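Local atomic coordinates of purine nucleoside phosphorylase YlmD (Geobacillus stearothermophilus, PDB entry 6T1B), a protein that catalyses the phosphorolysis of adenosine, inosine and S-methyl-5'-thioadenosine to the free base and a ribose 1-phosphate sugar, and also deaminates adenosine, using zinc. Residues 77-82 and 119-124; 129-134 and 170-175. All coordinates share one frame; numbering follows the deposited sequence.

Interaction 1: residues 77-82 and 119-124; sequences CEQVHG and LALCFA. With NOS (inosine), chain B.
The carboxamide oxygen of Q79 accepts the backbone N-H of C122, with N to OE1 2.9 Å and the bond nearly straight at 169°. Water 1 also lies 2.8 Å from OE1. The same amide group reaches the strand a second time, NE2 donating to C122 O at 2.9 Å in the plane of the amide. The side chain thus takes up both the N-H and the C=O of C122, as a neighbouring strand would, and the pair of bonds fixes which end of the carboxamide is oxygen. Q79 gets there with its chain extended beyond CG (chi2 -178°). Water 1 accepts from C77 N at 2.9 Å and lies 2.8 Å from A120 O, bridging the loop to the strand. Alongside, C77 SG packs against L121 CG at 3.9 Å.

Inosine borders this junction. Its O5' donates to C122 O at 3.1 Å, so that carbonyl serves both Q79 and the ribose, while C2 of the base lies 3.2 Å from Q79 OE1. H81 turns its ring edge to the ribose O3' and binds the catalytic zinc ion through NE2, together with C126 and H143. Loop 77-82 and strand 119-123 thereby form part of the purine nucleoside pocket and zinc centre of the YfiH/LACC1 family.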
loop_
_atom_site.group_PDB
_atom_site.type_symbol
_atom_site.label_atom_id
_atom_site.label_comp_id
_atom_site.label_asym_id
_atom_site.label_seq_id
_atom_site.Cartn_x
_atom_site.Cartn_y
_atom_site.Cartn_z
ATOM N N CYS A 77 -8.560 -4.541 -5.697
ATOM C CA CYS A 77 -9.533 -3.471 -5.883
ATOM C C CYS A 77 -9.116 -2.540 -7.009
ATOM O O CYS A 77 -7.990 -2.574 -7.501
ATOM C CB CYS A 77 -9.774 -2.703 -4.583
ATOM S SG CYS A 77 -8.353 -1.869 -3.871
ATOM N N GLU A 78 -10.077 -1.730 -7.444
ATOM C CA GLU A 78 -9.891 -0.920 -8.636
ATOM C C GLU A 78 -8.827 0.142 -8.445
ATOM O O GLU A 78 -8.146 0.504 -9.410
ATOM C CB GLU A 78 -11.200 -0.248 -9.013
ATOM C CG GLU A 78 -11.149 0.472 -10.318
ATOM C CD GLU A 78 -12.491 1.103 -10.697
ATOM O OE1 GLU A 78 -12.540 1.717 -11.814
ATOM O OE2 GLU A 78 -13.491 0.998 -9.954
ATOM N N GLN A 79 -8.697 0.694 -7.240
ATOM C CA GLN A 79 -7.714 1.738 -6.920
ATOM C C GLN A 79 -7.928 2.998 -7.759
ATOM O O GLN A 79 -7.142 3.340 -8.642
ATOM C CB GLN A 79 -6.282 1.208 -7.012
ATOM C CG GLN A 79 -6.011 0.091 -6.023
ATOM C CD GLN A 79 -4.587 -0.438 -6.033
ATOM O OE1 GLN A 79 -4.363 -1.636 -6.140
ATOM N NE2 GLN A 79 -3.625 0.457 -5.856
ATOM N N VAL A 80 -8.996 3.715 -7.407
ATOM C CA VAL A 80 -9.410 4.899 -8.142
ATOM C C VAL A 80 -8.846 6.199 -7.594
ATOM O O VAL A 80 -9.250 7.282 -8.040
ATOM C CB VAL A 80 -10.948 4.984 -8.249
ATOM C CG1 VAL A 80 -11.470 3.761 -8.984
ATOM C CG2 VAL A 80 -11.594 5.156 -6.874
ATOM N N HIS A 81 -7.898 6.101 -6.654
ATOM C CA HIS A 81 -7.305 7.282 -6.005
ATOM C C HIS A 81 -8.315 8.084 -5.205
ATOM O O HIS A 81 -8.240 9.309 -5.102
ATOM C CB HIS A 81 -6.542 8.166 -6.997
ATOM C CG HIS A 81 -5.199 7.637 -7.336
ATOM N ND1 HIS A 81 -4.992 6.732 -8.353
ATOM C CD2 HIS A 81 -3.986 7.845 -6.761
ATOM C CE1 HIS A 81 -3.708 6.426 -8.412
ATOM N NE2 HIS A 81 -3.080 7.085 -7.456
ATOM N N GLY A 82 -9.287 7.379 -4.639
ATOM C CA GLY A 82 -10.157 7.913 -3.645
ATOM C C GLY A 82 -9.815 7.410 -2.252
ATOM O O GLY A 82 -8.729 6.880 -1.993
ATOM N N LEU A 119 -5.043 -9.777 0.725
ATOM C CA LEU A 119 -5.332 -8.464 0.179
ATOM C C LEU A 119 -4.141 -8.062 -0.671
ATOM O O LEU A 119 -2.989 -8.197 -0.228
ATOM C CB LEU A 119 -5.530 -7.455 1.308
ATOM C CG LEU A 119 -6.552 -7.908 2.368
ATOM C CD1 LEU A 119 -6.646 -6.822 3.433
ATOM C CD2 LEU A 119 -7.883 -8.225 1.807
ATOM N N ALA A 120 -4.389 -7.529 -1.861
ATOM C CA ALA A 120 -3.320 -7.316 -2.826
ATOM C C ALA A 120 -3.599 -6.030 -3.592
ATOM O O ALA A 120 -4.571 -5.955 -4.356
ATOM C CB ALA A 120 -3.235 -8.528 -3.757
ATOM N N LEU A 121 -2.728 -5.023 -3.406
ATOM C CA LEU A 121 -2.862 -3.717 -4.034
ATOM C C LEU A 121 -1.555 -3.342 -4.749
ATOM O O LEU A 121 -0.468 -3.752 -4.321
ATOM C CB LEU A 121 -3.241 -2.630 -3.010
ATOM C CG LEU A 121 -4.721 -2.543 -2.628
ATOM C CD1 LEU A 121 -5.298 -3.645 -1.756
ATOM C CD2 LEU A 121 -4.984 -1.185 -1.963
ATOM N N CYS A 122 -1.681 -2.566 -5.824
ATOM C CA CYS A 122 -0.556 -2.222 -6.671
ATOM C C CYS A 122 -0.014 -0.839 -6.370
ATOM O O CYS A 122 -0.799 0.082 -6.089
ATOM C CB CYS A 122 -1.009 -2.249 -8.126
ATOM S SG CYS A 122 -1.233 -3.905 -8.804
ATOM N N PHE A 123 1.315 -0.684 -6.493
ATOM C CA PHE A 123 2.001 0.533 -6.097
ATOM C C PHE A 123 3.192 0.809 -7.002
ATOM O O PHE A 123 3.909 -0.111 -7.404
ATOM C CB PHE A 123 2.528 0.406 -4.665
ATOM C CG PHE A 123 1.442 0.400 -3.673
ATOM C CD1 PHE A 123 0.959 1.595 -3.175
ATOM C CD2 PHE A 123 0.820 -0.772 -3.318
ATOM C CE1 PHE A 123 -0.105 1.615 -2.289
ATOM C CE2 PHE A 123 -0.253 -0.752 -2.432
ATOM C CZ PHE A 123 -0.715 0.442 -1.931
ATOM N N ALA A 124 3.471 2.098 -7.246
ATOM C CA ALA A 124 4.725 2.536 -7.850
ATOM C C ALA A 124 4.976 4.015 -7.540
ATOM O O ALA A 124 5.167 4.829 -8.433
ATOM C CB ALA A 124 4.737 2.284 -9.349
HETATM N N9 NOS B . -3.054 0.193 -11.877
HETATM C C4 NOS B . -3.615 -0.742 -11.090
HETATM N N3 NOS B . -4.382 -0.683 -9.823
HETATM C C2 NOS B . -4.889 -1.897 -9.249
HETATM N N1 NOS B . -4.667 -3.170 -9.874
HETATM C C6 NOS B . -3.942 -3.285 -11.082
HETATM O O6 NOS B . -3.780 -4.380 -11.548
HETATM C C5 NOS B . -3.408 -1.967 -11.677
HETATM N N7 NOS B . -2.696 -1.767 -12.742
HETATM C C8 NOS B . -2.479 -0.462 -12.891
HETATM C "C5'" NOS B . -2.093 2.211 -8.203
HETATM O "O5'" NOS B . -0.910 2.766 -7.635
HETATM C "C4'" NOS B . -2.350 2.775 -9.577
HETATM O "O4'" NOS B . -2.015 1.764 -10.553
HETATM C "C1'" NOS B . -3.070 1.613 -11.480
HETATM C "C2'" NOS B . -4.331 2.124 -10.790
HETATM O "O2'" NOS B . -5.253 2.627 -11.747
HETATM C "C3'" NOS B . -3.787 3.214 -9.864
HETATM O "O3'" NOS B . -3.763 4.469 -10.564
HETATM O O HOH W 1 -5.751 -4.099 -6.023
#

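Interaction 2: residues 129-134 and 170-175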
loop_
_atom_site.group_PDB
_atom_site.type_symbol
_atom_site.label_atom_id
_atom_site.label_comp_id
_atom_site.label_asym_id
_atom_site.label_seq_id
_atom_site.Cartn_x
_atom_site.Cartn_y
_atom_site.Cartn_z
ATOM N N ILE A 129 -0.205 1.400 2.961
ATOM C CA ILE A 129 -0.426 1.466 4.403
ATOM C C ILE A 129 -0.991 0.116 4.834
ATOM O O ILE A 129 -2.094 -0.265 4.424
ATOM C CB ILE A 129 -1.353 2.623 4.803
ATOM C CG1 ILE A 129 -0.939 3.952 4.186
ATOM C CG2 ILE A 129 -1.332 2.734 6.328
ATOM C CD1 ILE A 129 -1.901 5.062 4.491
ATOM N N TYR A 130 -0.213 -0.622 5.627
ATOM C CA TYR A 130 -0.591 -1.933 6.116
ATOM C C TYR A 130 -1.101 -1.800 7.546
ATOM O O TYR A 130 -0.464 -1.145 8.375
ATOM C CB TYR A 130 0.632 -2.862 6.152
ATOM C CG TYR A 130 1.400 -3.067 4.844
ATOM C CD1 TYR A 130 2.202 -2.060 4.317
ATOM C CD2 TYR A 130 1.378 -4.295 4.186
ATOM C CE1 TYR A 130 2.929 -2.258 3.144
ATOM C CE2 TYR A 130 2.091 -4.498 3.034
ATOM C CZ TYR A 130 2.864 -3.470 2.507
ATOM O OH TYR A 130 3.622 -3.668 1.362
ATOM N N PHE A 131 -2.214 -2.484 7.851
ATOM C CA PHE A 131 -2.841 -2.424 9.157
ATOM C C PHE A 131 -2.982 -3.836 9.721
ATOM O O PHE A 131 -3.313 -4.773 8.977
ATOM C CB PHE A 131 -4.253 -1.850 9.048
ATOM C CG PHE A 131 -4.342 -0.444 8.533
ATOM C CD1 PHE A 131 -4.248 -0.158 7.187
ATOM C CD2 PHE A 131 -4.597 0.598 9.394
ATOM C CE1 PHE A 131 -4.394 1.145 6.750
ATOM C CE2 PHE A 131 -4.723 1.892 8.954
ATOM C CZ PHE A 131 -4.634 2.162 7.637
ATOM N N VAL A 132 -2.797 -3.976 11.020
ATOM C CA VAL A 132 -3.055 -5.245 11.669
ATOM C C VAL A 132 -3.580 -4.960 13.061
ATOM O O VAL A 132 -3.117 -4.046 13.748
ATOM C CB VAL A 132 -1.800 -6.147 11.696
ATOM C CG1 VAL A 132 -0.686 -5.564 12.526
ATOM C CG2 VAL A 132 -2.159 -7.568 12.133
ATOM N N ALA A 133 -4.572 -5.730 13.467
ATOM C CA ALA A 133 -4.975 -5.813 14.871
ATOM C C ALA A 133 -4.782 -7.283 15.231
ATOM O O ALA A 133 -5.689 -8.119 15.030
ATOM C CB ALA A 133 -6.413 -5.347 15.069
ATOM N N PRO A 134 -3.609 -7.660 15.763
ATOM C CA PRO A 134 -3.296 -9.093 15.907
ATOM C C PRO A 134 -4.254 -9.840 16.802
ATOM O O PRO A 134 -4.586 -11.000 16.529
ATOM C CB PRO A 134 -1.879 -9.091 16.496
ATOM C CG PRO A 134 -1.306 -7.794 16.135
ATOM C CD PRO A 134 -2.453 -6.808 16.123
ATOM N N SER A 170 -6.005 1.871 19.850
ATOM C CA SER A 170 -4.848 1.394 20.593
ATOM C C SER A 170 -4.505 -0.060 20.288
ATOM O O SER A 170 -3.408 -0.513 20.633
ATOM C CB SER A 170 -5.126 1.567 22.095
ATOM O OG SER A 170 -6.281 0.817 22.450
ATOM N N ASP A 171 -5.414 -0.821 19.685
ATOM C CA ASP A 171 -5.125 -2.201 19.335
ATOM C C ASP A 171 -4.623 -2.347 17.905
ATOM O O ASP A 171 -4.399 -3.477 17.456
ATOM C CB ASP A 171 -6.371 -3.081 19.513
ATOM C CG ASP A 171 -6.774 -3.249 20.967
ATOM O OD1 ASP A 171 -7.974 -3.469 21.236
ATOM O OD2 ASP A 171 -5.894 -3.151 21.843
ATOM N N ILE A 172 -4.443 -1.252 17.202
ATOM C CA ILE A 172 -4.030 -1.263 15.808
ATOM C C ILE A 172 -2.545 -0.969 15.702
ATOM O O ILE A 172 -2.003 -0.151 16.460
ATOM C CB ILE A 172 -4.849 -0.233 15.001
ATOM C CG1 ILE A 172 -6.334 -0.587 15.122
ATOM C CG2 ILE A 172 -4.378 -0.166 13.558
ATOM C CD1 ILE A 172 -7.251 0.412 14.422
ATOM N N TYR A 173 -1.895 -1.638 14.765
ATOM C CA TYR A 173 -0.504 -1.416 14.407
ATOM C C TYR A 173 -0.446 -1.191 12.908
ATOM O O TYR A 173 -1.235 -1.758 12.142
ATOM C CB TYR A 173 0.372 -2.605 14.793
ATOM C CG TYR A 173 0.344 -2.930 16.261
ATOM C CD1 TYR A 173 1.376 -2.540 17.106
ATOM C CD2 TYR A 173 -0.698 -3.660 16.805
ATOM C CE1 TYR A 173 1.350 -2.843 18.451
ATOM C CE2 TYR A 173 -0.726 -3.968 18.152
ATOM C CZ TYR A 173 0.294 -3.563 18.967
ATOM O OH TYR A 173 0.249 -3.901 20.299
ATOM N N VAL A 174 0.468 -0.325 12.489
ATOM C CA VAL A 174 0.536 0.118 11.102
ATOM C C VAL A 174 1.970 0.048 10.612
ATOM O O VAL A 174 2.895 0.419 11.342
ATOM C CB VAL A 174 0.003 1.561 10.941
ATOM C CG1 VAL A 174 0.300 2.048 9.546
ATOM C CG2 VAL A 174 -1.491 1.619 11.278
ATOM N N ALA A 175 2.161 -0.399 9.376
ATOM C CA ALA A 175 3.437 -0.234 8.697
ATOM C C ALA A 175 3.173 0.613 7.462
ATOM O O ALA A 175 2.258 0.321 6.686
ATOM C CB ALA A 175 4.045 -1.567 8.300
#
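Y130 and V132 pair with A175 and Y173 as antiparallel hydrogen-bonded pairs, and F131 with V174 between them as a non-hydrogen-bonded pair, the two strand axes approaching to 4.7 Å with their directions 157° apart. Four backbone bonds join them, two at each hydrogen-bonded pair; the shortest, Y130 N to A175 O, spans 2.8 Å. CA-H...O contacts fill in between these bonds, the closest from V174 CA to Y130 O at 3.2 Å.

One face of this ribbon carries F131 and V174. V174 splays its two methyl groups over separate neighbours: CG1, anti to the backbone N (chi1 171°), meets I129 CG2 at 3.7 Å, while CG2 lies 3.8 Å from F131 CD2, the valine lying alongside the phenylalanine with both extending in the same direction. I172 adds its CG2 methyl at the edge of the F131 ring. Helices 153-163 and 219-229 cover this face, with M157 and L227 against F131.

Y130, V132, Y173 and A175 occupy the other face. The Y130 ring presents its edge to A175 O, which approaches CD1 to 3.4 Å, and its hydroxyl is hydrogen-bonded to G27 O. V132 CG1 rests against Y173 CB at 3.9 Å. Farther along, P134 crosses the Y173 side chain at about a right angle, its CD 3.7 Å from Y173 CD2, beyond the last bridge; the Y173 ring also stacks with that of H236.

Paired antiparallel here, strands 127-133 and 173-176 are inner neighbours in a six-stranded mixed sheet, with helices packed on its F131 face in an alpha/beta layered arrangement.

In the fold
From the N terminus, the chain passes strand 74-75 into loop 77-82, then takes 36 residues, strand 109-112 among them, to return as strand 118-123 and close interaction 1. A short turn carrying the zinc ligand C126 leads directly into strand 127-133, where interaction 2 opens. That second loop, 35 residues long, contains strand 138-144 and helices 146-150 and 153-163 before 170-175 comes back alongside. The two closures are therefore in series, neither enclosing nor crossing the other. Strands 118-123 and 127-133 belong to different six-stranded sheets, so the connection between them takes the chain from one sheet to the other. The contact centres lie 19 Å apart, with H143 of strand 138-144 linking the second sheet to the zinc site.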